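Local coordinates for uncharacterized protein (Burkholderia pseudomallei K96243, PDB 3WX6), which forms hexameric rings and, as an Hcp protein, probably serves as a tube component of the bacterial type VI secretion system, at residues A43-Q46 with E47-P51. Residues are numbered along the deposited sequence; the frame is centred on the assembly and turned at random.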
# COMPACT_ATOMS: atom_id res chain seq x y z
N ALA A 43 -4.51 -12.19 -26.95
CA ALA A 43 -4.96 -11.57 -28.18
C ALA A 43 -4.42 -12.33 -29.38
O ALA A 43 -5.08 -12.45 -30.41
CB ALA A 43 -4.55 -10.12 -28.24
N ARG A 44 -3.20 -12.84 -29.24
CA ARG A 44 -2.58 -13.61 -30.31
C ARG A 44 -2.78 -15.08 -30.02
O ARG A 44 -2.29 -15.61 -29.02
CB ARG A 44 -1.09 -13.26 -30.42
CG ARG A 44 -0.20 -14.34 -31.05
CD ARG A 44 1.24 -14.25 -30.56
NE ARG A 44 2.06 -15.37 -31.01
CZ ARG A 44 2.17 -16.54 -30.38
NH1 ARG A 44 1.52 -16.74 -29.24
NH2 ARG A 44 2.94 -17.50 -30.88
N LEU A 45 -3.54 -15.74 -30.89
CA LEU A 45 -3.79 -17.17 -30.74
C LEU A 45 -2.72 -17.95 -31.49
O LEU A 45 -2.53 -17.76 -32.70
CB LEU A 45 -5.19 -17.53 -31.24
CG LEU A 45 -5.64 -18.99 -31.06
CD1 LEU A 45 -5.68 -19.35 -29.59
CD2 LEU A 45 -7.00 -19.25 -31.70
N GLN A 46 -2.01 -18.80 -30.77
CA GLN A 46 -1.05 -19.75 -31.34
C GLN A 46 -1.61 -20.51 -32.55
O GLN A 46 -2.75 -20.96 -32.53
CB GLN A 46 -0.61 -20.75 -30.27
CG GLN A 46 0.42 -21.76 -30.73
CD GLN A 46 0.95 -22.62 -29.60
OE1 GLN A 46 1.11 -22.16 -28.47
NE2 GLN A 46 1.22 -23.88 -29.90
N GLU A 47 -0.80 -20.65 -33.60
CA GLU A 47 -1.20 -21.43 -34.77
C GLU A 47 -1.56 -22.87 -34.40
O GLU A 47 -0.75 -23.60 -33.82
CB GLU A 47 -0.08 -21.43 -35.82
CG GLU A 47 -0.46 -22.03 -37.18
CD GLU A 47 -1.52 -21.26 -37.93
OE1 GLU A 47 -1.83 -20.11 -37.55
OE2 GLU A 47 -2.05 -21.82 -38.92
N GLY A 48 -2.78 -23.27 -34.74
CA GLY A 48 -3.26 -24.61 -34.48
C GLY A 48 -3.76 -24.88 -33.07
O GLY A 48 -4.07 -26.02 -32.72
N LEU A 49 -3.82 -23.84 -32.25
CA LEU A 49 -4.29 -23.96 -30.87
C LEU A 49 -5.78 -23.65 -30.72
O LEU A 49 -6.27 -22.68 -31.29
CB LEU A 49 -3.47 -23.04 -29.95
CG LEU A 49 -3.62 -23.28 -28.45
CD1 LEU A 49 -3.11 -24.67 -28.05
CD2 LEU A 49 -2.90 -22.20 -27.65
N THR A 50 -6.48 -24.48 -29.96
CA THR A 50 -7.88 -24.24 -29.64
C THR A 50 -8.00 -23.12 -28.62
O THR A 50 -7.21 -23.06 -27.68
CB THR A 50 -8.56 -25.50 -29.08
OG1 THR A 50 -7.89 -25.93 -27.89
CG2 THR A 50 -8.52 -26.62 -30.12
N PRO A 51 -8.97 -22.21 -28.81
CA PRO A 51 -9.23 -21.11 -27.89
C PRO A 51 -9.28 -21.54 -26.43
O PRO A 51 -8.79 -20.82 -25.56
CB PRO A 51 -10.58 -20.57 -28.34
CG PRO A 51 -10.57 -20.81 -29.81
CD PRO A 51 -9.86 -22.14 -29.99
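Leu49 N donates to Gln46 O at 3.1 Å, with an angle of 158° at the hydrogen. This bond closes a type II beta turn over Gln46 to Leu49. The donor sits 46° out of the carbonyl plane of Gln46. Gly48 takes the third place of the turn with a positive phi, as this turn type prefers.

The turn belongs to the loop that links strand 36-40 to the short helix 51-54. It lies at the surface, far out from the centre of the chain. Residues flanking the turn also meet. Leu45 has CG anti to its own N (chi1 -176°), beside the carbonyl carbon, and from there the methyls reach the returning chain. Leu45 CD2 packs 3.5 Å from the backbone carbonyl oxygen Leu49 O and 4.3 Å from Pro51 CG, while Leu45 CD1 meets Leu49 CB. Both leucines also touch Ala54 of the helix. On Gln46, CB lies 3.7 Å from Leu49 CB, and the two side chains run at a slant to each other.

Thr50 is the N-cap of the helix, and its OG1 makes a weak hydrogen bond to Ala53 N. Arg79 of a second subunit packs on Leu45 and Pro51, and its NH2 bonds Ala43 O, so the loop takes part in a subunit interface. On the turn itself, Leu49 CD2 rests against the aliphatic start of the Gln46 side chain, 3.8 Å from Gln46 CB.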